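Local coordinates for protein clan CA, family C40, NlpC/P60 superfamily cysteine peptidase (Trichomonas vaginalis, PDB 6BIO) that probably acts as a cysteine peptidase of the NlpC/P60 (C40) family, a peptidoglycan hydrolase that the protozoan acquired laterally and turns against bacteria, at residues Lys32-Ser37 / Asn61-Val66; Gly69-Trp74 / Asp194-Arg199. One frame throughout, in Å; residues are numbered along the deposited sequence.

Interaction 1: Lys32-Ser37 / Asn61-Val66; sequences KAYKSS and NGFAHV
The aromatic part of the contact is made by Tyr34 and Phe63, whose rings meet at a slant, planes 75° apart and centroids 5.8 Å from one another. The touching atoms are Tyr34 CD2 and Phe63 CE1, 3.8 Å apart. Phe63 keeps CG beside its own backbone N (chi1 -69°), and the far flank of its ring then lies against Ser37, whose carbonyl O comes within 3.4 Å of Phe63 CD2. The phenylalanine is thus held between the Tyr34 ring on one flank and the Ser37 backbone on the other.

The polar part joins buried Ser37 to the more exposed Asn61. Asn61 ND2 donates to Ser37 OG at 3.2 Å, a bent bond (138°) with the hydroxyl tilted out of the amide plane. Ser37 OG is also hydrogen-bonded to Glu60, the residue just before Asn61, so two consecutive residues of the chain grip one hydroxyl. Tyr34 OH turns to Leu41 O.

Strands 30-34 and 63-68 are not direct neighbours in their antiparallel sheet: strand 71-76 runs between them. Tyr34 pairs through its backbone with Trp74 of that strand, and Phe63 and Ser37 both rest on the Trp74 side chain, while Pro39 flanks both aromatic rings.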
ATOM      1  N   LYS A  32       8.830 -14.895  -5.503  1.00  8.76           N
ATOM      2  CA  LYS A  32       8.372 -15.647  -4.333  1.00  9.06           C
ATOM      3  C   LYS A  32       8.734 -14.894  -3.059  1.00  8.19           C
ATOM      4  O   LYS A  32       9.840 -14.368  -2.920  1.00  8.91           O
ATOM      5  CB  LYS A  32       8.993 -17.043  -4.315  1.00 11.24           C
ATOM      6  CG  LYS A  32       8.365 -17.948  -5.350  1.00 14.16           C
ATOM      7  CD  LYS A  32       8.956 -19.366  -5.282  1.00 16.71           C
ATOM      8  CE  LYS A  32       8.236 -20.309  -6.277  1.00 19.91           C
ATOM      9  NZ  LYS A  32       8.644 -21.730  -6.086  1.00 22.33           N
ATOM     10  N   ALA A  33       7.826 -14.912  -2.090  1.00  8.06           N
ATOM     11  CA  ALA A  33       8.052 -14.321  -0.781  1.00  7.95           C
ATOM     12  C   ALA A  33       8.021 -15.416   0.280  1.00  8.36           C
ATOM     13  O   ALA A  33       7.310 -16.431   0.146  1.00  9.21           O
ATOM     14  CB  ALA A  33       7.001 -13.268  -0.485  1.00  8.95           C
ATOM     15  N   TYR A  34       8.805 -15.199   1.321  1.00  8.18           N
ATOM     16  CA  TYR A  34       8.972 -16.152   2.406  1.00  8.53           C
ATOM     17  C   TYR A  34       8.867 -15.447   3.753  1.00  9.11           C
ATOM     18  O   TYR A  34       8.970 -14.235   3.862  1.00  9.06           O
ATOM     19  CB  TYR A  34      10.339 -16.850   2.300  1.00 10.00           C
ATOM     20  CG  TYR A  34      10.536 -17.562   1.009  1.00 10.47           C
ATOM     21  CD1 TYR A  34      10.079 -18.849   0.842  1.00 11.59           C
ATOM     22  CD2 TYR A  34      11.150 -16.934  -0.062  1.00 11.73           C
ATOM     23  CE1 TYR A  34      10.243 -19.514  -0.356  1.00 12.91           C
ATOM     24  CE2 TYR A  34      11.327 -17.595  -1.265  1.00 12.70           C
ATOM     25  CZ  TYR A  34      10.856 -18.874  -1.411  1.00 14.31           C
ATOM     26  OH  TYR A  34      11.035 -19.558  -2.596  1.00 17.55           O
ATOM     27  N   LYS A  35       8.690 -16.226   4.793  1.00  9.85           N
ATOM     28  CA  LYS A  35       8.590 -15.678   6.126  1.00 11.35           C
ATOM     29  C   LYS A  35       9.897 -15.772   6.906  1.00 12.16           C
ATOM     30  O   LYS A  35       9.919 -15.441   8.096  1.00 14.01           O
ATOM     31  CB  LYS A  35       7.432 -16.359   6.878  1.00 12.09           C
ATOM     32  CG  LYS A  35       6.042 -15.880   6.388  1.00 12.59           C
ATOM     33  CD  LYS A  35       5.723 -14.495   6.925  1.00 12.24           C
ATOM     34  CE  LYS A  35       4.549 -13.865   6.223  1.00 11.59           C
ATOM     35  NZ  LYS A  35       4.237 -12.585   6.886  1.00 10.72           N
ATOM     36  N   SER A  36      10.984 -16.177   6.271  1.00 12.86           N
ATOM     37  CA  SER A  36      12.312 -16.115   6.884  1.00 13.57           C
ATOM     38  C   SER A  36      13.370 -15.952   5.798  1.00 13.02           C
ATOM     39  O   SER A  36      13.103 -16.144   4.611  1.00 12.37           O
ATOM     40  CB  SER A  36      12.617 -17.349   7.688  1.00 16.36           C
ATOM     41  OG  SER A  36      13.069 -18.342   6.871  1.00 17.95           O
ATOM     42  N   SER A  37      14.579 -15.593   6.219  1.00 13.29           N
ATOM     43  CA  SER A  37      15.722 -15.461   5.333  1.00 14.23           C
ATOM     44  C   SER A  37      16.452 -16.772   5.099  1.00 15.86           C
ATOM     45  O   SER A  37      17.502 -16.788   4.434  1.00 16.19           O
ATOM     46  CB  SER A  37      16.688 -14.451   5.878  1.00 14.49           C
ATOM     47  OG  SER A  37      17.288 -14.937   7.068  1.00 15.70           O
ATOM     48  N   ASN A  61      21.282 -13.125   4.026  1.00 13.62           N
ATOM     49  CA  ASN A  61      21.328 -14.408   3.322  1.00 14.72           C
ATOM     50  C   ASN A  61      20.767 -14.338   1.913  1.00 14.67           C
ATOM     51  O   ASN A  61      20.143 -15.286   1.428  1.00 16.50           O
ATOM     52  CB  ASN A  61      20.589 -15.480   4.112  1.00 16.36           C
ATOM     53  CG  ASN A  61      21.148 -15.662   5.460  1.00 17.94           C
ATOM     54  OD1 ASN A  61      22.362 -15.617   5.644  1.00 18.69           O
ATOM     55  ND2 ASN A  61      20.264 -15.865   6.445  1.00 18.32           N
ATOM     56  N   GLY A  62      21.000 -13.216   1.239  1.00 14.10           N
ATOM     57  CA  GLY A  62      20.541 -13.061  -0.125  1.00 13.40           C
ATOM     58  C   GLY A  62      19.131 -12.540  -0.277  1.00 12.51           C
ATOM     59  O   GLY A  62      18.668 -12.385  -1.413  1.00 12.91           O
ATOM     60  N   PHE A  63      18.432 -12.282   0.819  1.00 10.77           N
ATOM     61  CA  PHE A  63      17.072 -11.777   0.785  1.00 10.63           C
ATOM     62  C   PHE A  63      16.998 -10.354   1.312  1.00 10.23           C
ATOM     63  O   PHE A  63      17.767  -9.951   2.187  1.00 11.44           O
ATOM     64  CB  PHE A  63      16.175 -12.648   1.676  1.00 11.02           C
ATOM     65  CG  PHE A  63      15.939 -14.043   1.153  1.00 11.23           C
ATOM     66  CD1 PHE A  63      14.912 -14.308   0.253  1.00 11.91           C
ATOM     67  CD2 PHE A  63      16.703 -15.103   1.598  1.00 11.63           C
ATOM     68  CE1 PHE A  63      14.683 -15.567  -0.201  1.00 14.12           C
ATOM     69  CE2 PHE A  63      16.497 -16.377   1.123  1.00 12.48           C
ATOM     70  CZ  PHE A  63      15.487 -16.610   0.218  1.00 13.81           C
ATOM     71  N   ALA A  64      16.016  -9.628   0.818  1.00  9.02           N
ATOM     72  CA  ALA A  64      15.576  -8.375   1.401  1.00  8.24           C
ATOM     73  C   ALA A  64      14.369  -8.649   2.294  1.00  7.99           C
ATOM     74  O   ALA A  64      13.443  -9.367   1.888  1.00  8.05           O
ATOM     75  CB  ALA A  64      15.156  -7.382   0.316  1.00  8.47           C
ATOM     76  N   HIS A  65      14.392  -8.091   3.503  1.00  8.00           N
ATOM     77  CA  HIS A  65      13.271  -8.116   4.417  1.00  8.16           C
ATOM     78  C   HIS A  65      12.445  -6.876   4.116  1.00  7.71           C
ATOM     79  O   HIS A  65      12.936  -5.753   4.287  1.00  7.54           O
ATOM     80  CB  HIS A  65      13.784  -8.072   5.842  1.00  9.06           C
ATOM     81  CG  HIS A  65      12.746  -8.387   6.855  1.00 10.22           C
ATOM     82  ND1 HIS A  65      12.991  -8.276   8.211  1.00 11.29           N
ATOM     83  CD2 HIS A  65      11.471  -8.839   6.733  1.00 10.84           C
ATOM     84  CE1 HIS A  65      11.902  -8.642   8.871  1.00 12.11           C
ATOM     85  NE2 HIS A  65      10.973  -8.994   8.004  1.00 11.87           N
ATOM     86  N   VAL A  66      11.218  -7.064   3.626  1.00  6.82           N
ATOM     87  CA  VAL A  66      10.391  -5.964   3.147  1.00  6.00           C
ATOM     88  C   VAL A  66       9.097  -5.906   3.944  1.00  6.18           C
ATOM     89  O   VAL A  66       8.650  -6.888   4.531  1.00  6.88           O
ATOM     90  CB  VAL A  66      10.139  -6.023   1.610  1.00  6.34           C
ATOM     91  CG1 VAL A  66      11.482  -6.067   0.857  1.00  7.78           C
ATOM     92  CG2 VAL A  66       9.294  -7.243   1.234  1.00  6.78           C
TER

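Interaction 2: Gly69-Trp74 / Asp194-Arg199; sequences GTEDCW and DIFMHR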
ATOM      1  N   GLY A  69       2.760  -1.977   5.067  1.00  5.43           N
ATOM      2  CA  GLY A  69       1.853  -1.840   6.204  1.00  5.84           C
ATOM      3  C   GLY A  69       2.275  -2.729   7.355  1.00  6.74           C
ATOM      4  O   GLY A  69       3.405  -2.675   7.833  1.00  7.11           O
ATOM      5  N   THR A  70       1.340  -3.548   7.804  1.00  7.13           N
ATOM      6  CA  THR A  70       1.584  -4.446   8.915  1.00  8.87           C
ATOM      7  C   THR A  70       2.209  -5.761   8.482  1.00  8.46           C
ATOM      8  O   THR A  70       2.486  -6.594   9.339  1.00 10.19           O
ATOM      9  CB  THR A  70       0.277  -4.757   9.668  1.00 10.98           C
ATOM     10  OG1 THR A  70      -0.645  -5.356   8.764  1.00 12.92           O
ATOM     11  CG2 THR A  70      -0.382  -3.514  10.217  1.00 12.89           C
ATOM     12  N   GLU A  71       2.397  -6.003   7.193  1.00  7.08           N
ATOM     13  CA  GLU A  71       2.881  -7.267   6.677  1.00  6.77           C
ATOM     14  C   GLU A  71       4.365  -7.178   6.358  1.00  6.81           C
ATOM     15  O   GLU A  71       4.807  -6.223   5.724  1.00  7.19           O
ATOM     16  CB  GLU A  71       2.100  -7.629   5.405  1.00  6.76           C
ATOM     17  CG  GLU A  71       2.379  -9.005   4.824  1.00  7.16           C
ATOM     18  CD  GLU A  71       1.791 -10.166   5.609  1.00  8.14           C
ATOM     19  OE1 GLU A  71       0.903  -9.922   6.467  1.00  9.23           O
ATOM     20  OE2 GLU A  71       2.240 -11.319   5.369  1.00  9.03           O
ATOM     21  N   ASP A  72       5.126  -8.177   6.757  1.00  7.03           N
ATOM     22  CA  ASP A  72       6.529  -8.292   6.372  1.00  7.33           C
ATOM     23  C   ASP A  72       6.826  -9.679   5.812  1.00  7.63           C
ATOM     24  O   ASP A  72       6.192 -10.682   6.172  1.00  7.97           O
ATOM     25  CB  ASP A  72       7.495  -7.920   7.527  1.00  9.73           C
ATOM     26  CG  ASP A  72       7.512  -8.961   8.606  1.00 11.73           C
ATOM     27  OD1 ASP A  72       6.507  -9.067   9.350  1.00 13.93           O
ATOM     28  OD2 ASP A  72       8.497  -9.704   8.700  1.00 13.62           O
ATOM     29  N   CYS A  73       7.829  -9.730   4.945  1.00  7.47           N
ATOM     30  CA  CYS A  73       8.236 -10.972   4.312  1.00  7.43           C
ATOM     31  C   CYS A  73       9.632 -10.773   3.737  1.00  7.32           C
ATOM     32  O   CYS A  73      10.225  -9.688   3.816  1.00  7.73           O
ATOM     33  CB  CYS A  73       7.233 -11.396   3.232  1.00  7.91           C
ATOM     34  SG  CYS A  73       7.104 -10.280   1.858  1.00  8.48           S
ATOM     35  N   TRP A  74      10.154 -11.832   3.140  1.00  7.79           N
ATOM     36  CA  TRP A  74      11.506 -11.852   2.604  1.00  7.48           C
ATOM     37  C   TRP A  74      11.437 -12.253   1.141  1.00  7.65           C
ATOM     38  O   TRP A  74      10.777 -13.243   0.799  1.00  8.87           O
ATOM     39  CB  TRP A  74      12.349 -12.864   3.357  1.00  8.04           C
ATOM     40  CG  TRP A  74      12.569 -12.556   4.795  1.00  8.64           C
ATOM     41  CD1 TRP A  74      11.715 -12.803   5.839  1.00  9.39           C
ATOM     42  CD2 TRP A  74      13.728 -11.932   5.376  1.00  9.09           C
ATOM     43  NE1 TRP A  74      12.271 -12.377   7.022  1.00 10.34           N
ATOM     44  CE2 TRP A  74      13.521 -11.878   6.766  1.00  9.99           C
ATOM     45  CE3 TRP A  74      14.928 -11.448   4.855  1.00  9.73           C
ATOM     46  CZ2 TRP A  74      14.465 -11.356   7.637  1.00 10.28           C
ATOM     47  CZ3 TRP A  74      15.881 -10.914   5.726  1.00 11.27           C
ATOM     48  CH2 TRP A  74      15.641 -10.860   7.097  1.00 10.84           C
ATOM     49  N   ASP A 194       0.237   1.778   1.238  1.00  5.74           N
ATOM     50  CA  ASP A 194       1.068   1.106   2.234  1.00  5.46           C
ATOM     51  C   ASP A 194       0.220   0.244   3.161  1.00  5.25           C
ATOM     52  O   ASP A 194       0.496   0.147   4.356  1.00  5.99           O
ATOM     53  CB  ASP A 194       1.942   2.095   3.006  1.00  5.94           C
ATOM     54  CG  ASP A 194       3.097   1.448   3.779  1.00  5.95           C
ATOM     55  OD1 ASP A 194       3.549   0.344   3.428  1.00  5.69           O
ATOM     56  OD2 ASP A 194       3.539   2.147   4.726  1.00  6.56           O
ATOM     57  N   ILE A 195      -0.763  -0.445   2.570  1.00  5.32           N
ATOM     58  CA  ILE A 195      -1.646  -1.335   3.310  1.00  5.56           C
ATOM     59  C   ILE A 195      -1.584  -2.679   2.586  1.00  5.68           C
ATOM     60  O   ILE A 195      -1.793  -2.739   1.371  1.00  5.76           O
ATOM     61  CB  ILE A 195      -3.089  -0.788   3.343  1.00  6.68           C
ATOM     62  CG1 ILE A 195      -3.115   0.472   4.183  1.00  7.19           C
ATOM     63  CG2 ILE A 195      -4.048  -1.870   3.858  1.00  7.98           C
ATOM     64  CD1 ILE A 195      -4.422   1.254   3.974  1.00  8.26           C
ATOM     65  N   PHE A 196      -1.319  -3.756   3.322  1.00  6.33           N
ATOM     66  CA  PHE A 196      -1.257  -5.076   2.708  1.00  6.03           C
ATOM     67  C   PHE A 196      -2.603  -5.759   2.680  1.00  7.06           C
ATOM     68  O   PHE A 196      -3.298  -5.854   3.697  1.00  8.57           O
ATOM     69  CB  PHE A 196      -0.315  -5.968   3.499  1.00  7.20           C
ATOM     70  CG  PHE A 196      -0.107  -7.306   2.855  1.00  6.85           C
ATOM     71  CD1 PHE A 196       0.751  -7.455   1.785  1.00  7.34           C
ATOM     72  CD2 PHE A 196      -0.784  -8.433   3.314  1.00  6.90           C
ATOM     73  CE1 PHE A 196       0.939  -8.676   1.179  1.00  7.89           C
ATOM     74  CE2 PHE A 196      -0.604  -9.659   2.685  1.00  7.38           C
ATOM     75  CZ  PHE A 196       0.268  -9.775   1.615  1.00  7.87           C
ATOM     76  N   MET A 197      -2.931  -6.316   1.540  1.00  6.41           N
ATOM     77  CA  MET A 197      -3.911  -7.389   1.491  1.00  7.19           C
ATOM     78  C   MET A 197      -3.299  -8.492   0.661  1.00  6.64           C
ATOM     79  O   MET A 197      -2.388  -8.247  -0.130  1.00  6.40           O
ATOM     80  CB  MET A 197      -5.268  -7.020   0.959  1.00  9.81           C
ATOM     81  CG  MET A 197      -5.268  -6.555  -0.447  1.00  9.33           C
ATOM     82  SD  MET A 197      -6.943  -6.295  -1.203  1.00  8.08           S
ATOM     83  CE  MET A 197      -7.555  -5.013  -0.184  1.00  8.28           C
ATOM     84  N   HIS A 198      -3.844  -9.707   0.810  1.00  7.01           N
ATOM     85  CA  HIS A 198      -3.383 -10.848   0.046  1.00  6.64           C
ATOM     86  C   HIS A 198      -3.805 -10.716  -1.408  1.00  6.66           C
ATOM     87  O   HIS A 198      -4.549  -9.811  -1.800  1.00  7.52           O
ATOM     88  CB  HIS A 198      -3.887 -12.144   0.690  1.00  7.09           C
ATOM     89  CG  HIS A 198      -3.121 -12.508   1.922  1.00  7.55           C
ATOM     90  ND1 HIS A 198      -1.848 -13.041   1.878  1.00  8.83           N
ATOM     91  CD2 HIS A 198      -3.418 -12.346   3.239  1.00  8.99           C
ATOM     92  CE1 HIS A 198      -1.408 -13.219   3.106  1.00  8.37           C
ATOM     93  NE2 HIS A 198      -2.337 -12.814   3.951  1.00  8.86           N
ATOM     94  N   ARG A 199      -3.278 -11.610  -2.222  1.00  6.42           N
ATOM     95  CA  ARG A 199      -3.346 -11.456  -3.668  1.00  6.03           C
ATOM     96  C   ARG A 199      -4.623 -11.973  -4.307  1.00  7.07           C
ATOM     97  O   ARG A 199      -5.023 -11.420  -5.346  1.00  7.70           O
ATOM     98  CB  ARG A 199      -2.125 -12.126  -4.298  1.00  6.66           C
ATOM     99  CG  ARG A 199      -2.077 -12.171  -5.814  1.00  6.76           C
ATOM    100  CD  ARG A 199      -2.106 -10.780  -6.438  1.00  6.65           C
ATOM    101  NE  ARG A 199      -2.022 -10.819  -7.900  1.00  6.93           N
ATOM    102  CZ  ARG A 199      -3.051 -11.020  -8.702  1.00  7.28           C
ATOM    103  NH1 ARG A 199      -4.229 -11.343  -8.203  1.00  7.41           N
ATOM    104  NH2 ARG A 199      -2.846 -10.990  -9.998  1.00  7.41           N
TER
HETATM  105  O   HOH W   1      -1.332  -3.370   6.375  1.00  8.04           O
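Glu71 lays its aliphatic chain over one face of the Phe196 ring. CG of Glu71 sits 3.5 Å from the Phe196 centroid and only 9° off the ring normal, a CH-pi contact almost at the middle of the face, and Glu71 CB presses on Phe196 CG at 3.4 Å. With its CG turned away from the backbone N (chi1 -173°) and a bend at chi2, the glutamate folds back along the ring, and its carboxylate ends up stacked above the ring, the two planes 19° apart. OE2 is held by a hydrogen bond with Tyr46 OH and a salt bridge to Lys35 NZ, the latter probably favouring the charged form. At the in-plane edge of the Phe196 ring stands CE1 of His198, and Phe196 CE2 in turn lies over the centre of the imidazole.

A second grip lies at Gly69, whose N donates to Asp194 OD1 at 2.9 Å, reaching the carboxylate from above its plane. The other oxygen, OD2, is held by His55 and Asn121, so the aspartate joins three separate parts of the chain. Gly69 has positive phi, and its CA packs close against the 194-195 backbone. Between these grips, a water accepts from Thr70 N at 3.0 Å and from Phe196 N at 3.1 Å, bridging the two backbones.

Asp194, itself with positive phi, is the C-prime residue of the Schellman motif that ends helix 182-191. The contact therefore docks the loop between helices 182-191 and 201-204, within the NlpC/P60 region, onto the turn of the beta hairpin 63-68/71-76 and the start of its second strand, with Phe196 also touching Ile68 of the first.

From the N terminus, interaction 1 comes first, closing a loop of 23 residues between 32-37 and 61-66 that contains strands 46-49 and 53-60. Interaction 2 opens just beyond it and spans 119 residues, so the two follow in series, neither nested nor crossed. Strands 63-68 and 71-76 are consecutive and adjacent in the same antiparallel sheet, and 71-76 also borders 30-34; a probable hydrogen bond from His65 NE2 to Asp72 OD2 connects the contacts directly. The centres of the two contacts lie about 13 Å apart; interaction 1 ties strands within the N-terminal sheet, whereas interaction 2 joins that sheet to the NlpC/P60 region.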